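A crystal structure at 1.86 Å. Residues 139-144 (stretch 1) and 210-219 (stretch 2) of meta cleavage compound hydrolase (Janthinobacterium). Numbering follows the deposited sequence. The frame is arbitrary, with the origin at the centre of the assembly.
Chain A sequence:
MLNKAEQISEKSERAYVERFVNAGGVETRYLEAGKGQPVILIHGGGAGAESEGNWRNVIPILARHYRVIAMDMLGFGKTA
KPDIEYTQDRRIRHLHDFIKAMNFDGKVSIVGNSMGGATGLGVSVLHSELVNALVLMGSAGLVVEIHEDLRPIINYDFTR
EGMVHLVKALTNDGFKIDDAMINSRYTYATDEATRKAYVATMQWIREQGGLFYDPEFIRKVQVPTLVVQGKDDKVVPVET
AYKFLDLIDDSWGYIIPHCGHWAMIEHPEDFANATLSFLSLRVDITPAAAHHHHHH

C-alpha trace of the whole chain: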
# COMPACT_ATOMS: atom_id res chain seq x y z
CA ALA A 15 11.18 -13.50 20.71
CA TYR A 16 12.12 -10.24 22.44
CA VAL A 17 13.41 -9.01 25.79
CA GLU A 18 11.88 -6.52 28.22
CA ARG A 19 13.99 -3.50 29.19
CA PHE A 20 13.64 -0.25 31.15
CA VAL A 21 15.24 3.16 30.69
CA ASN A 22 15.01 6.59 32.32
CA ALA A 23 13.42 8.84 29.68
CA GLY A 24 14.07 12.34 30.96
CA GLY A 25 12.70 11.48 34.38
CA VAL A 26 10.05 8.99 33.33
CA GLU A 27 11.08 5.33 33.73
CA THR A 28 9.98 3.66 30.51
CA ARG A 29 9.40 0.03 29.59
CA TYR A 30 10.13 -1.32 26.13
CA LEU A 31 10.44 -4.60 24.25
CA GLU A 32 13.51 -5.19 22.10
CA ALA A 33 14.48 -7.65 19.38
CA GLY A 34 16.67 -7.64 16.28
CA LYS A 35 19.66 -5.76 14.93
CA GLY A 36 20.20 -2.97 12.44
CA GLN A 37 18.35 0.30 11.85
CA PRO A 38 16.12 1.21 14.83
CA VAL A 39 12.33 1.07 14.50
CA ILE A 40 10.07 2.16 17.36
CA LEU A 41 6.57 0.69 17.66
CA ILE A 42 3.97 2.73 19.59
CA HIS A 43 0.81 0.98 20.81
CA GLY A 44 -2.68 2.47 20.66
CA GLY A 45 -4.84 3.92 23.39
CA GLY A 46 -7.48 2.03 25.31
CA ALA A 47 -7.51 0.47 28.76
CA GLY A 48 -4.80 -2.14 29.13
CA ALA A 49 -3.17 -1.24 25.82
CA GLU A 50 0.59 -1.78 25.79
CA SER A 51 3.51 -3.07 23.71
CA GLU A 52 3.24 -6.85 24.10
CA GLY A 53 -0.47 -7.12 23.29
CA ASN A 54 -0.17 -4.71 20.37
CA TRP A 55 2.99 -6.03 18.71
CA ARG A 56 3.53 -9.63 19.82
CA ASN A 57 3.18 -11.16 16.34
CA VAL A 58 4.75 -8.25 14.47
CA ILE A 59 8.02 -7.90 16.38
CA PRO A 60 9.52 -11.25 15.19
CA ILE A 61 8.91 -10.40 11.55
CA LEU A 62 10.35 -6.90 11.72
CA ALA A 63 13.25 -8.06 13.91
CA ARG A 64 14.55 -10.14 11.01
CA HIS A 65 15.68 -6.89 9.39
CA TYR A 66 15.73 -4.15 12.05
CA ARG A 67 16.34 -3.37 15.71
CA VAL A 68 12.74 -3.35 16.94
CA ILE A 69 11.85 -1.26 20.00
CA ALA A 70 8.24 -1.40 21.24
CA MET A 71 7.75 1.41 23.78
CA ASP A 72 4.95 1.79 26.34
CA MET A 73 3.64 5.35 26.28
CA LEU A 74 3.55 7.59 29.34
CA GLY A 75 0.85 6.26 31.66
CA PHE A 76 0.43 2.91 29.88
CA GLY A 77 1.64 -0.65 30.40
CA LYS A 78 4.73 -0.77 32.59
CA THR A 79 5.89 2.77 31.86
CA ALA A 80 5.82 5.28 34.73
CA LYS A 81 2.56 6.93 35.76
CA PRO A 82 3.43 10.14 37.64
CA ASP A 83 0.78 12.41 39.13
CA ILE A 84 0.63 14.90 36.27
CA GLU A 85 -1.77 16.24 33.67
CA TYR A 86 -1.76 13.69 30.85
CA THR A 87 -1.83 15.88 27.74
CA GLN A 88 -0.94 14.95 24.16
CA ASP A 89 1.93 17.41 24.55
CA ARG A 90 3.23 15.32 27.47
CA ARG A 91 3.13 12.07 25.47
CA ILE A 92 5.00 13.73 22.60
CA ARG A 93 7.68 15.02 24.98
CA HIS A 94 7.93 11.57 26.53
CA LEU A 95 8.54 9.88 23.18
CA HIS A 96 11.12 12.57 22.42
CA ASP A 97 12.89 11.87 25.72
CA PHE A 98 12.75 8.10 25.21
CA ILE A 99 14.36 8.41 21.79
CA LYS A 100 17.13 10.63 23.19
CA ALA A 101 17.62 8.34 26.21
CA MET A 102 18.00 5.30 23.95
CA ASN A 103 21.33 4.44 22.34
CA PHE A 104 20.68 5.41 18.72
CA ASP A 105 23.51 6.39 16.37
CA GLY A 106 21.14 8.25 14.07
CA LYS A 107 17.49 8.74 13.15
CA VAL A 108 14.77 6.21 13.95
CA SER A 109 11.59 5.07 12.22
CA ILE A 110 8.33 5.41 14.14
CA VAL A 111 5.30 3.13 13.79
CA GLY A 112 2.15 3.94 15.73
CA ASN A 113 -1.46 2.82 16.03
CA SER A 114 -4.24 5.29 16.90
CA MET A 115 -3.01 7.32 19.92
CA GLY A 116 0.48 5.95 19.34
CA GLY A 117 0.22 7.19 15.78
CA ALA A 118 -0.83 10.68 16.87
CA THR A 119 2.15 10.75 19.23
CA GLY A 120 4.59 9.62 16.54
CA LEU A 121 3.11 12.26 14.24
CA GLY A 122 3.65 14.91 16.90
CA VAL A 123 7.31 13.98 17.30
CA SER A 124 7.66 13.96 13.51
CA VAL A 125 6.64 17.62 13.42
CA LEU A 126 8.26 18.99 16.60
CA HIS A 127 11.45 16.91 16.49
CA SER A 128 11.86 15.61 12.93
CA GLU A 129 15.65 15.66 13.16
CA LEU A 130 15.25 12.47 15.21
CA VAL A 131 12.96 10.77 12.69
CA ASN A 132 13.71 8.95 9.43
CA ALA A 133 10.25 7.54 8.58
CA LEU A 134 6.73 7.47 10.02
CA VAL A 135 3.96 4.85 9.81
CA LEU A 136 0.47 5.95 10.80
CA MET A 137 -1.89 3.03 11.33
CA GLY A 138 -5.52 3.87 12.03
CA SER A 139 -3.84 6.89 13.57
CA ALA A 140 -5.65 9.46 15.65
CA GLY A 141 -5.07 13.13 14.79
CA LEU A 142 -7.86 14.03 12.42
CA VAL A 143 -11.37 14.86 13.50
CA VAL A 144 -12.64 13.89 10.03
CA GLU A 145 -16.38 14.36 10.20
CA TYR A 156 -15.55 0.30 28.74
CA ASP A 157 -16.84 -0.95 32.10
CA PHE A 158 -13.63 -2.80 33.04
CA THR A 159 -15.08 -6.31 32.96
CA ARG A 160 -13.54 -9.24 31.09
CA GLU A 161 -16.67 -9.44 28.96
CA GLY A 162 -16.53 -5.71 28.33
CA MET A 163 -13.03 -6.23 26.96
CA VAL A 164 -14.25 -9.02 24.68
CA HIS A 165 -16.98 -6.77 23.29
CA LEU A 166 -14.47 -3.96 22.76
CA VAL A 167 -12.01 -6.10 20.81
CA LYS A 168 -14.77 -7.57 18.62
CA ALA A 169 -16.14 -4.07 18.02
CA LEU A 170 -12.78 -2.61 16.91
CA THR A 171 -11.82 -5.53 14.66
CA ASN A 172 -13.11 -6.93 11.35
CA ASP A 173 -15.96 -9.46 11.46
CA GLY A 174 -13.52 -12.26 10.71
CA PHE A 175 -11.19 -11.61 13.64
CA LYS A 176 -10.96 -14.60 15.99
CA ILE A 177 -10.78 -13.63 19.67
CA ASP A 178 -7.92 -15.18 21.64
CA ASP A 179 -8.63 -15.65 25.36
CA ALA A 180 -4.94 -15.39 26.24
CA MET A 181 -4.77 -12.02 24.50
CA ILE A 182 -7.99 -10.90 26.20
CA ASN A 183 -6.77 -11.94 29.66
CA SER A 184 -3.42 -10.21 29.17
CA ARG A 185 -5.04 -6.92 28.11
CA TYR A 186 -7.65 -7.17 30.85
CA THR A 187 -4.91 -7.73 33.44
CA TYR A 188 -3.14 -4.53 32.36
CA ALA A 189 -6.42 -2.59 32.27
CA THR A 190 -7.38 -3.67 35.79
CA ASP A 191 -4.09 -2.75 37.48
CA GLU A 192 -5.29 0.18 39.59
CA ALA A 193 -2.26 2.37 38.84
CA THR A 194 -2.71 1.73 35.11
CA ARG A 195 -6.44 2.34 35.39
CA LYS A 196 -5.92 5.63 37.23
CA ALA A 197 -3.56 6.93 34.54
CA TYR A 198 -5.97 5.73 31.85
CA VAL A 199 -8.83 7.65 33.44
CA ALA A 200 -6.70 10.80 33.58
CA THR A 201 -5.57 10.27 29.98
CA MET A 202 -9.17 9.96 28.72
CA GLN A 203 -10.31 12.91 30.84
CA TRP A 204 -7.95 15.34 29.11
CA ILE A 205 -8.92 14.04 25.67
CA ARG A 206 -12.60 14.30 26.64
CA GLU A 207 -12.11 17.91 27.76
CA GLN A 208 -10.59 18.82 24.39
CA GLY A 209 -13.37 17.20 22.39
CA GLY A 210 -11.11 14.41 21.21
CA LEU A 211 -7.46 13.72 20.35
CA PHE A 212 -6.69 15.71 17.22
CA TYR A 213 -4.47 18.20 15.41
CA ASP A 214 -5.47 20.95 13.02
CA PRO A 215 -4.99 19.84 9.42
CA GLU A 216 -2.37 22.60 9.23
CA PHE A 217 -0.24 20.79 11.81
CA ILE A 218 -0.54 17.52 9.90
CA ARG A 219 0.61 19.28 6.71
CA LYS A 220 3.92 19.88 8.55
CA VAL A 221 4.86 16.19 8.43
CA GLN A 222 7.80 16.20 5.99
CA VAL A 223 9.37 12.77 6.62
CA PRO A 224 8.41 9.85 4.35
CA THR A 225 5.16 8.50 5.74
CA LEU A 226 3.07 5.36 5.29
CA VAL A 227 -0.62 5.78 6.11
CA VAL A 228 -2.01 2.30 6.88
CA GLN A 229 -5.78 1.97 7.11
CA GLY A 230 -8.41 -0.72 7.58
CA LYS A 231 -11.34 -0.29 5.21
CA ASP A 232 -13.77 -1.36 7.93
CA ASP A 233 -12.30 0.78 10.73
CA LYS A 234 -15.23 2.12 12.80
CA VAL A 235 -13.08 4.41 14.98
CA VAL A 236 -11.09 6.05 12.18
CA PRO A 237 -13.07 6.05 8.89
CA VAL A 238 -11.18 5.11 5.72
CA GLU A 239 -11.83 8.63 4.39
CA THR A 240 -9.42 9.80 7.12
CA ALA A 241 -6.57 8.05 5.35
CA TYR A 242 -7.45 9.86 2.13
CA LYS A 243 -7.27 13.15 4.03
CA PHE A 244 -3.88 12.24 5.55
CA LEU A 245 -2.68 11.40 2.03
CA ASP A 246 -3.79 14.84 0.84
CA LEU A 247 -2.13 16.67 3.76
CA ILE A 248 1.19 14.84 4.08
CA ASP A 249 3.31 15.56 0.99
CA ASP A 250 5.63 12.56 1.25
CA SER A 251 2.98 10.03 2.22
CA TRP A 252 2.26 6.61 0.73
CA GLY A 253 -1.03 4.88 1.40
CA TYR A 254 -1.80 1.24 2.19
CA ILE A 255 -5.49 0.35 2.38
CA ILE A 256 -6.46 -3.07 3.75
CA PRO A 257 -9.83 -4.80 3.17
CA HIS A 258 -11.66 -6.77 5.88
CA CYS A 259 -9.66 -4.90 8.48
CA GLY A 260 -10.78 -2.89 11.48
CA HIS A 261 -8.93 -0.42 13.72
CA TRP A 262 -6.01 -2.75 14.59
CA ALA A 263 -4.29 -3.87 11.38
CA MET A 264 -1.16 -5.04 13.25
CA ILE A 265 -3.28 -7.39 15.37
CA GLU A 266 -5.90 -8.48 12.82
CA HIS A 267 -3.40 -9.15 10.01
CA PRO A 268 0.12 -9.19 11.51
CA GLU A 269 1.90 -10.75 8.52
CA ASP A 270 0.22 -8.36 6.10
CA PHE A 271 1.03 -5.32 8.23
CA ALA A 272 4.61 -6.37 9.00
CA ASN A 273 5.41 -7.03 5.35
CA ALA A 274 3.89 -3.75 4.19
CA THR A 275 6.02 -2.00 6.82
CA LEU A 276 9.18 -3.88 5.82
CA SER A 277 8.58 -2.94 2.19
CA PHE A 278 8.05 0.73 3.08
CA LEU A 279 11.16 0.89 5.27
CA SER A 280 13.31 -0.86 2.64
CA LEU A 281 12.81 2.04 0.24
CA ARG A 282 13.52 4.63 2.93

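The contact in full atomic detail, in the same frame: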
# COMPACT_ATOMS: atom_id res chain seq x y z
N SER A 139 -4.28 5.80 12.71
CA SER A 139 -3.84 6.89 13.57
C SER A 139 -4.84 7.97 13.91
O SER A 139 -5.61 8.43 13.07
CB SER A 139 -2.60 7.56 12.98
OG SER A 139 -2.19 8.65 13.79
N ALA A 140 -4.81 8.39 15.17
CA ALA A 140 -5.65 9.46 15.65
C ALA A 140 -4.96 10.74 15.15
O ALA A 140 -3.82 10.70 14.70
CB ALA A 140 -5.70 9.44 17.17
N GLY A 141 -5.66 11.87 15.23
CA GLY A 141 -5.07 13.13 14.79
C GLY A 141 -6.02 13.98 13.98
O GLY A 141 -5.96 15.21 14.02
N LEU A 142 -6.89 13.32 13.23
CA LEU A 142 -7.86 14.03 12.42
C LEU A 142 -9.26 13.81 12.97
O LEU A 142 -9.63 12.69 13.33
CB LEU A 142 -7.82 13.56 10.96
CG LEU A 142 -6.77 14.20 10.05
CD1 LEU A 142 -6.72 13.49 8.69
CD2 LEU A 142 -7.10 15.66 9.88
N VAL A 143 -10.01 14.90 13.03
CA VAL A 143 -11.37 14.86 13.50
C VAL A 143 -12.30 14.35 12.42
O VAL A 143 -13.46 14.02 12.71
CB VAL A 143 -11.90 16.27 13.90
CG1 VAL A 143 -13.36 16.17 14.38
CG2 VAL A 143 -11.03 16.91 14.95
N VAL A 144 -11.81 14.30 11.18
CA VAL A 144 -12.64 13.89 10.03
C VAL A 144 -14.08 13.43 10.30
O VAL A 144 -14.37 12.28 10.68
CB VAL A 144 -11.98 12.82 9.20
CG1 VAL A 144 -12.29 11.41 9.75
CG2 VAL A 144 -12.49 13.00 7.76
N GLY A 210 -11.75 15.46 21.98
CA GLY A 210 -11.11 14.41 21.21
C GLY A 210 -9.61 14.64 21.09
O GLY A 210 -9.10 15.69 21.49
N LEU A 211 -8.91 13.65 20.54
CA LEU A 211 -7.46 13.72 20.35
C LEU A 211 -7.24 14.07 18.88
O LEU A 211 -7.37 13.21 18.01
CB LEU A 211 -6.83 12.36 20.66
CG LEU A 211 -5.32 12.27 20.94
CD1 LEU A 211 -4.93 10.80 20.96
CD2 LEU A 211 -4.52 13.02 19.90
N PHE A 212 -6.88 15.32 18.60
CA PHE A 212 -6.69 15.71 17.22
C PHE A 212 -5.71 16.87 17.04
O PHE A 212 -5.30 17.51 18.00
CB PHE A 212 -8.04 16.13 16.63
CG PHE A 212 -8.62 17.35 17.27
CD1 PHE A 212 -8.18 18.62 16.91
CD2 PHE A 212 -9.57 17.24 18.28
CE1 PHE A 212 -8.67 19.76 17.54
CE2 PHE A 212 -10.07 18.37 18.92
CZ PHE A 212 -9.62 19.64 18.55
N TYR A 213 -5.36 17.11 15.79
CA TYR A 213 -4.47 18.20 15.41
C TYR A 213 -5.19 18.94 14.30
O TYR A 213 -6.05 18.37 13.62
CB TYR A 213 -3.15 17.68 14.86
CG TYR A 213 -2.33 16.85 15.81
CD1 TYR A 213 -1.94 15.55 15.48
CD2 TYR A 213 -1.90 17.37 17.04
CE1 TYR A 213 -1.15 14.79 16.33
CE2 TYR A 213 -1.11 16.61 17.90
CZ TYR A 213 -0.73 15.32 17.53
OH TYR A 213 0.07 14.57 18.36
N ASP A 214 -4.85 20.20 14.10
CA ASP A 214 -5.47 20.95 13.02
C ASP A 214 -4.84 20.38 11.75
O ASP A 214 -3.69 19.95 11.76
CB ASP A 214 -5.13 22.43 13.12
CG ASP A 214 -5.91 23.26 12.12
OD1 ASP A 214 -7.02 23.70 12.48
OD2 ASP A 214 -5.43 23.45 10.99
N PRO A 215 -5.59 20.37 10.65
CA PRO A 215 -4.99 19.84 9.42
C PRO A 215 -3.68 20.56 9.08
O PRO A 215 -2.79 19.98 8.47
CB PRO A 215 -6.09 20.08 8.39
CG PRO A 215 -7.34 19.83 9.19
CD PRO A 215 -7.04 20.59 10.48
N GLU A 216 -3.57 21.82 9.50
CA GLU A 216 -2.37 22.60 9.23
C GLU A 216 -1.14 22.01 9.90
O GLU A 216 -0.03 22.09 9.36
CB GLU A 216 -2.56 24.05 9.67
CG GLU A 216 -3.47 24.85 8.76
CD GLU A 216 -3.01 24.81 7.32
OE1 GLU A 216 -1.91 25.33 7.03
OE2 GLU A 216 -3.73 24.25 6.47
N PHE A 217 -1.33 21.42 11.07
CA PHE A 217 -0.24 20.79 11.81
C PHE A 217 0.19 19.53 11.06
O PHE A 217 1.38 19.27 10.89
CB PHE A 217 -0.71 20.41 13.22
CG PHE A 217 0.36 19.80 14.09
CD1 PHE A 217 1.32 20.62 14.71
CD2 PHE A 217 0.41 18.43 14.31
CE1 PHE A 217 2.30 20.07 15.54
CE2 PHE A 217 1.39 17.87 15.14
CZ PHE A 217 2.33 18.70 15.76
N ILE A 218 -0.79 18.76 10.62
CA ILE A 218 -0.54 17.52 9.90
C ILE A 218 0.22 17.77 8.58
O ILE A 218 1.05 16.95 8.16
CB ILE A 218 -1.88 16.78 9.63
CG1 ILE A 218 -2.51 16.42 10.98
CG2 ILE A 218 -1.67 15.53 8.77
CD1 ILE A 218 -3.89 15.81 10.89
N ARG A 219 -0.04 18.91 7.96
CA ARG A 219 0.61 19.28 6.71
C ARG A 219 2.11 19.54 6.92
O ARG A 219 2.87 19.64 5.95
CB ARG A 219 -0.06 20.53 6.14
CG ARG A 219 0.04 20.67 4.63
CD ARG A 219 -0.54 21.99 4.16
NE ARG A 219 -1.99 22.08 4.35
CZ ARG A 219 -2.89 21.46 3.59
NH1 ARG A 219 -2.50 20.69 2.58
NH2 ARG A 219 -4.18 21.62 3.83
O HOH W 1 -8.31 11.64 15.91
O HOH W 2 -8.56 17.53 12.94

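How do the two backbones meet? They come closest at Gly141 and Phe212, whose CA atoms lie 3.9 Å apart in a single beta bridge. One direct hydrogen bond joins them, from Tyr213 N to Gly141 O, at 2.7 Å and nearly straight. Beyond it, water does the joining. Water 1 accepts from Gly141 N at 2.7 Å and lies 2.8 Å from Leu211 O, filling in where Gly141 N and Leu211 O stand 3.5 Å apart without bonding. Water 2 accepts from Val143 N at 3.0 Å and donates to Tyr213 O at 2.7 Å.

Why is glycine suited to position 141? With phi/psi of 137/-33, a CB would be jammed against the carbonyl O of Ala140, and it would also sit 3.6 Å from Tyr213 CD1. The bare backbone at Gly141 has more area covered by the other stretch than any other residue here.

Which side chains pack around the bridge? Ala140 points toward the other stretch, its small CB 4.1 Å from Leu211 CD1. Leu142 starts off away from its partners, but its m,t rotamer brings the end back: CD2 lies 3.4 Å from Ile218 CD1 and 4.2 Å from Pro215 CG. Ile218, buried and directed toward stretch 1, meets it with an extended m,t side chain. On the exposed side of the contact, Val143 CG2 sits over one face of the Phe212 ring, 3.4 Å from Phe212 CG.

What positions Ile218 for this contact? It belongs to a short helix that begins at Pro215, a residue whose ring-fixed phi suits a first turn. Asp214 caps that helix, its OD2 accepting from Glu216 N at 2.9 Å, while Asp214 O accepts from Phe217 N, also at 2.9 Å.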